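Local coordinates for protein putative P450-like enzyme (Streptomyces himastatinicus ATCC 53653, PDB 5Z9J) that binds heme b through an axial cysteine and is probably a monooxygenase of the cytochrome P450 family, at residues A[25-30]-A[296-301]; A[37-42]-A[309-314]. All blocks are in the same frame, centred on the assembly; numbering follows the deposited sequence.

Contact 1: residues A[25-30]-A[296-301]; sequences KIVDYD and EVAGTV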
loop_
_atom_site.group_PDB
_atom_site.type_symbol
_atom_site.label_atom_id
_atom_site.label_comp_id
_atom_site.label_asym_id
_atom_site.label_seq_id
_atom_site.Cartn_x
_atom_site.Cartn_y
_atom_site.Cartn_z
ATOM N N LYS A 25 12.553 17.152 15.808
ATOM C CA LYS A 25 13.354 17.627 14.681
ATOM C C LYS A 25 12.717 17.090 13.396
ATOM O O LYS A 25 12.175 15.984 13.360
ATOM C CB LYS A 25 14.826 17.157 14.739
ATOM C CG LYS A 25 15.373 16.542 16.057
ATOM C CD LYS A 25 15.181 17.352 17.346
ATOM C CE LYS A 25 15.506 16.473 18.564
ATOM N NZ LYS A 25 15.061 17.044 19.865
ATOM N N ILE A 26 12.790 17.885 12.344
ATOM C CA ILE A 26 12.223 17.500 11.073
ATOM C C ILE A 26 12.991 16.286 10.572
ATOM O O ILE A 26 12.391 15.371 10.016
ATOM C CB ILE A 26 12.309 18.659 10.046
ATOM C CG1 ILE A 26 11.556 19.901 10.556
ATOM C CG2 ILE A 26 11.792 18.220 8.686
ATOM C CD1 ILE A 26 12.050 21.234 9.932
ATOM N N VAL A 27 14.312 16.299 10.796
ATOM C CA VAL A 27 15.215 15.205 10.421
ATOM C C VAL A 27 16.015 14.679 11.604
ATOM O O VAL A 27 16.559 15.463 12.376
ATOM C CB VAL A 27 16.236 15.642 9.333
ATOM C CG1 VAL A 27 17.179 14.501 8.985
ATOM C CG2 VAL A 27 15.546 16.161 8.090
ATOM N N ASP A 28 16.077 13.360 11.770
ATOM C CA ASP A 28 16.961 12.781 12.796
ATOM C C ASP A 28 17.639 11.510 12.270
ATOM O O ASP A 28 17.363 11.037 11.152
ATOM C CB ASP A 28 16.233 12.495 14.141
ATOM C CG ASP A 28 15.223 11.333 14.087
ATOM O OD1 ASP A 28 15.448 10.299 13.398
ATOM O OD2 ASP A 28 14.182 11.434 14.775
ATOM N N TYR A 29 18.581 11.016 13.065
ATOM C CA TYR A 29 19.325 9.805 12.743
ATOM C C TYR A 29 19.053 8.749 13.822
ATOM O O TYR A 29 19.052 9.047 15.015
ATOM C CB TYR A 29 20.829 10.116 12.638
ATOM C CG TYR A 29 21.723 8.943 12.287
ATOM C CD1 TYR A 29 21.730 8.406 11.015
ATOM C CD2 TYR A 29 22.557 8.375 13.246
ATOM C CE1 TYR A 29 22.548 7.345 10.696
ATOM C CE2 TYR A 29 23.372 7.322 12.944
ATOM C CZ TYR A 29 23.367 6.805 11.671
ATOM O OH TYR A 29 24.180 5.733 11.371
ATOM N N ASP A 30 18.791 7.529 13.398
ATOM C CA ASP A 30 18.611 6.427 14.326
ATOM C C ASP A 30 19.932 5.657 14.396
ATOM O O ASP A 30 20.277 4.916 13.464
ATOM C CB ASP A 30 17.451 5.542 13.870
ATOM C CG ASP A 30 17.038 4.525 14.918
ATOM O OD1 ASP A 30 17.902 4.007 15.660
ATOM O OD2 ASP A 30 15.830 4.258 15.024
ATOM N N GLU A 296 21.495 18.130 1.750
ATOM C CA GLU A 296 21.007 18.892 2.880
ATOM C C GLU A 296 19.467 18.775 2.935
ATOM O O GLU A 296 18.771 19.095 1.972
ATOM C CB GLU A 296 21.459 20.350 2.764
ATOM C CG GLU A 296 20.701 21.293 3.653
ATOM C CD GLU A 296 21.315 22.681 3.688
ATOM O OE1 GLU A 296 22.167 23.003 2.821
ATOM O OE2 GLU A 296 20.986 23.430 4.630
ATOM N N VAL A 297 18.947 18.344 4.084
ATOM C CA VAL A 297 17.508 18.214 4.298
ATOM C C VAL A 297 17.084 18.850 5.612
ATOM O O VAL A 297 17.481 18.387 6.683
ATOM C CB VAL A 297 17.058 16.727 4.336
ATOM C CG1 VAL A 297 15.574 16.643 4.623
ATOM C CG2 VAL A 297 17.419 15.998 3.047
ATOM N N ALA A 298 16.248 19.887 5.514
ATOM C CA ALA A 298 15.817 20.671 6.672
ATOM C C ALA A 298 17.040 21.100 7.457
ATOM O O ALA A 298 17.104 20.910 8.670
ATOM C CB ALA A 298 14.857 19.879 7.549
ATOM N N GLY A 299 18.023 21.626 6.739
ATOM C CA GLY A 299 19.252 22.142 7.325
ATOM C C GLY A 299 20.137 21.102 8.003
ATOM O O GLY A 299 21.033 21.459 8.789
ATOM N N THR A 300 20.014 19.851 7.547
ATOM C CA THR A 300 20.741 18.711 8.098
ATOM C C THR A 300 21.453 18.037 6.941
ATOM O O THR A 300 20.842 17.790 5.898
ATOM C CB THR A 300 19.789 17.685 8.823
ATOM O OG1 THR A 300 19.072 18.346 9.869
ATOM C CG2 THR A 300 20.562 16.544 9.440
ATOM N N VAL A 301 22.742 17.752 7.117
ATOM C CA VAL A 301 23.520 17.175 6.037
ATOM C C VAL A 301 23.406 15.641 6.091
ATOM O O VAL A 301 23.704 15.002 7.096
ATOM C CB VAL A 301 25.007 17.586 6.098
ATOM C CG1 VAL A 301 25.798 16.929 4.966
ATOM C CG2 VAL A 301 25.173 19.117 6.029
#
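Val27 pushes its CG2 methyl into the tight hairpin of 296-301, where it overlaps Val297 and Ala298. Val27 CG2 lies 3.5 Å from Val297 CG1, and the two valine side chains cross at about a right angle. The same methyl is 3.3 Å from Val297 O, the carbonyl that takes a weak hydrogen bond from Thr300 N inside the turn. The other branch faces Thr300. Val27 CG1 stands anti to its own backbone N (chi1 179°) and comes to 4.0 Å from Thr300 CG2. These two side chains slide past each other in opposite directions. Ile26 adds a smaller patch, with Ile26 CG2 3.7 Å from Ala298 CB.

Val297 to Thr300 form a type I' beta turn, with Ala298 and Gly299 at its corners, both with positive phi. Thr300 OG1 makes a weak hydrogen bond of 3.4 Å to Ala298 O. These bonds lie within the hairpin, which meets 25-30 mainly through methyl groups.

Strand 27-30 is an outermost strand of the five-stranded mixed sheet, next to strand 35-38. The hairpin of 295-297 and 300-302 packs against it as a separate two-stranded unit. Trp36 of strand 35-38 touches both Val27 and Thr300. Glu43 of helix 41-48 touches Ile26 and Ala298.

Contact 2: residues A[37-42]-A[309-314]; sequences NVYGYP and LVWTGA. With TAM (tris(hydroxyethyl)aminomethane), chain F.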
loop_
_atom_site.group_PDB
_atom_site.type_symbol
_atom_site.label_atom_id
_atom_site.label_comp_id
_atom_site.label_asym_id
_atom_site.label_seq_id
_atom_site.Cartn_x
_atom_site.Cartn_y
_atom_site.Cartn_z
ATOM N N ASN A 37 15.649 9.652 9.388
ATOM C CA ASN A 37 14.204 9.896 9.394
ATOM C C ASN A 37 13.845 11.319 8.959
ATOM O O ASN A 37 14.445 12.263 9.455
ATOM C CB ASN A 37 13.615 9.650 10.806
ATOM C CG ASN A 37 13.754 8.203 11.282
ATOM O OD1 ASN A 37 13.173 7.312 10.692
ATOM N ND2 ASN A 37 14.503 7.976 12.351
ATOM N N VAL A 38 12.870 11.477 8.061
ATOM C CA VAL A 38 12.310 12.803 7.690
ATOM C C VAL A 38 10.815 12.857 8.032
ATOM O O VAL A 38 10.056 11.973 7.591
ATOM C CB VAL A 38 12.457 13.094 6.164
ATOM C CG1 VAL A 38 11.943 14.497 5.795
ATOM C CG2 VAL A 38 13.867 12.964 5.741
ATOM N N TYR A 39 10.364 13.870 8.765
ATOM C CA TYR A 39 8.950 13.948 9.181
ATOM C C TYR A 39 8.172 15.186 8.610
ATOM O O TYR A 39 6.931 15.264 8.727
ATOM C CB TYR A 39 8.841 13.980 10.700
ATOM C CG TYR A 39 9.584 12.884 11.418
ATOM C CD1 TYR A 39 9.226 11.544 11.283
ATOM C CD2 TYR A 39 10.613 13.190 12.273
ATOM C CE1 TYR A 39 9.916 10.555 11.955
ATOM C CE2 TYR A 39 11.300 12.205 12.952
ATOM C CZ TYR A 39 10.944 10.885 12.781
ATOM O OH TYR A 39 11.627 9.898 13.454
ATOM N N GLY A 40 8.871 16.119 7.971
ATOM C CA GLY A 40 8.227 17.351 7.538
ATOM C C GLY A 40 7.573 17.175 6.183
ATOM O O GLY A 40 7.990 16.301 5.391
ATOM N N TYR A 41 6.491 17.909 5.935
ATOM C CA TYR A 41 5.798 17.738 4.638
ATOM C C TYR A 41 6.598 18.356 3.473
ATOM O O TYR A 41 6.866 17.651 2.489
ATOM C CB TYR A 41 4.355 18.276 4.687
ATOM C CG TYR A 41 3.562 18.189 3.389
ATOM C CD1 TYR A 41 2.663 17.122 3.116
ATOM C CD2 TYR A 41 3.699 19.175 2.424
ATOM C CE1 TYR A 41 1.928 17.094 1.912
ATOM C CE2 TYR A 41 2.993 19.136 1.244
ATOM C CZ TYR A 41 2.123 18.099 0.993
ATOM O OH TYR A 41 1.453 18.128 -0.200
ATOM N N PRO A 42 6.994 19.642 3.563
ATOM C CA PRO A 42 7.692 20.184 2.389
ATOM C C PRO A 42 8.993 19.432 2.066
ATOM O O PRO A 42 9.360 19.325 0.907
ATOM C CB PRO A 42 7.996 21.672 2.786
ATOM C CG PRO A 42 7.936 21.685 4.254
ATOM C CD PRO A 42 6.936 20.606 4.671
ATOM N N LEU A 309 14.270 7.132 5.576
ATOM C CA LEU A 309 12.860 6.847 5.745
ATOM C C LEU A 309 12.073 8.129 5.687
ATOM O O LEU A 309 12.196 8.989 6.556
ATOM C CB LEU A 309 12.599 6.149 7.069
ATOM C CG LEU A 309 13.334 4.806 7.133
ATOM C CD1 LEU A 309 12.947 4.001 8.369
ATOM C CD2 LEU A 309 13.173 4.002 5.846
ATOM N N VAL A 310 11.270 8.235 4.635
ATOM C CA VAL A 310 10.394 9.355 4.397
ATOM C C VAL A 310 9.028 9.063 5.056
ATOM O O VAL A 310 8.272 8.182 4.565
ATOM C CB VAL A 310 10.221 9.603 2.900
ATOM C CG1 VAL A 310 9.213 10.698 2.647
ATOM C CG2 VAL A 310 11.558 9.865 2.229
ATOM N N TRP A 311 8.734 9.732 6.188
ATOM C CA TRP A 311 7.491 9.407 6.918
ATOM C C TRP A 311 6.299 10.232 6.404
ATOM O O TRP A 311 5.970 11.311 6.911
ATOM C CB TRP A 311 7.690 9.536 8.423
ATOM C CG TRP A 311 8.690 8.537 8.916
ATOM C CD1 TRP A 311 10.009 8.768 9.248
ATOM C CD2 TRP A 311 8.469 7.121 9.113
ATOM N NE1 TRP A 311 10.616 7.573 9.628
ATOM C CE2 TRP A 311 9.694 6.561 9.564
ATOM C CE3 TRP A 311 7.361 6.285 8.959
ATOM C CZ2 TRP A 311 9.828 5.190 9.855
ATOM C CZ3 TRP A 311 7.500 4.926 9.243
ATOM C CH2 TRP A 311 8.726 4.399 9.682
ATOM N N THR A 312 5.699 9.716 5.334
ATOM C CA THR A 312 4.542 10.274 4.716
ATOM C C THR A 312 3.429 10.335 5.757
ATOM O O THR A 312 2.660 11.322 5.775
ATOM C CB THR A 312 4.113 9.409 3.500
ATOM O OG1 THR A 312 4.005 8.062 3.947
ATOM C CG2 THR A 312 5.149 9.499 2.396
ATOM N N GLY A 313 3.341 9.356 6.671
ATOM C CA GLY A 313 2.310 9.456 7.708
ATOM C C GLY A 313 2.516 10.710 8.581
ATOM O O GLY A 313 1.581 11.422 8.939
ATOM N N ALA A 314 3.754 10.968 8.948
ATOM C CA ALA A 314 4.049 12.148 9.776
ATOM C C ALA A 314 3.903 13.450 8.965
ATOM O O ALA A 314 3.372 14.454 9.466
ATOM C CB ALA A 314 5.443 12.012 10.369
HETATM C C TAM F . 11.177 5.736 14.247
HETATM C C1 TAM F . 11.729 6.915 15.146
HETATM C C2 TAM F . 10.191 4.837 15.012
HETATM C C3 TAM F . 10.495 6.325 12.979
HETATM C C4 TAM F . 10.800 7.234 16.322
HETATM C C5 TAM F . 9.728 3.731 14.076
HETATM C C6 TAM F . 9.456 7.433 13.263
HETATM N N TAM F . 12.284 4.904 13.783
HETATM O O4 TAM F . 11.198 6.515 17.475
HETATM O O5 TAM F . 10.849 3.384 13.242
HETATM O O6 TAM F . 8.329 6.858 13.890
#
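Trp311 points its indole N-H at the side-chain oxygen of Asn37. Trp311 NE1 lies 2.8 Å from Asn37 OD1 in a nearly straight hydrogen bond, with an N-H...O angle of 170°. OD1 lies in the indole plane, whereas the donor is tilted out of the amide plane of Asn37. In both residues CG lies beside its own backbone N (chi1 -64° in Trp311, -63° in Asn37), consistent with side chains that run side by side and point the same way. Asn37 ND2 is held by Asp28, whose other carboxylate oxygen bonds Tyr39 OH.

The Tyr39 ring lies beside the indole. It is near parallel to the five-membered ring but slid well off it, with centroids 5.1 Å apart. The closest approach is Tyr39 CE1 to Trp311 CD1, at 3.2 Å. Ala314 CB packs 3.9 Å from Tyr39 CD1.

In the backbone, strands 35-38 and 307-310 pair in parallel within the mixed beta sheet of the P450 fold. Val38 N bonds to Leu309 O at 3.0 Å, and Trp311 N bonds to Val38 O at 3.0 Å. Val38 and Val310 lie on the sheet face opposite Asn37 and Leu309, against Ser44 and Ile47 of helix 41-48.

Carbons C3 and C6 of the bound tris(hydroxyethyl)aminomethane lie over one indole face, C3 toward its rim and 3.4 Å from Trp311 CZ2. Trp311 and Tyr39 give the pocket aromatic surface, and Asn37 adds an amide. The bonds from Asp28 and Trp311 would fix the amide orientation, and the carboxylate may polarise the amide and the phenol.

In the fold
Contact 2 is buried and nearer the centre of the chain. Contact 1 is partly buried and lies at the outer end of the same mixed sheet. The sheet joins them, since strands 27-30 and 35-38 are antiparallel neighbours, and Ile26 O meets Tyr39 N at 2.8 Å. Strands 300-302 and 307-310 are also consecutive in the chain. The chemistry of the two contacts differs. Contact 1 is mainly apolar side-chain packing between a sheet edge and a hairpin, whereas contact 2 combines parallel strand pairing with an indole-amide bond and aromatic rings. In contact 2 the side chain of Val310 is about 8 Å from the heme.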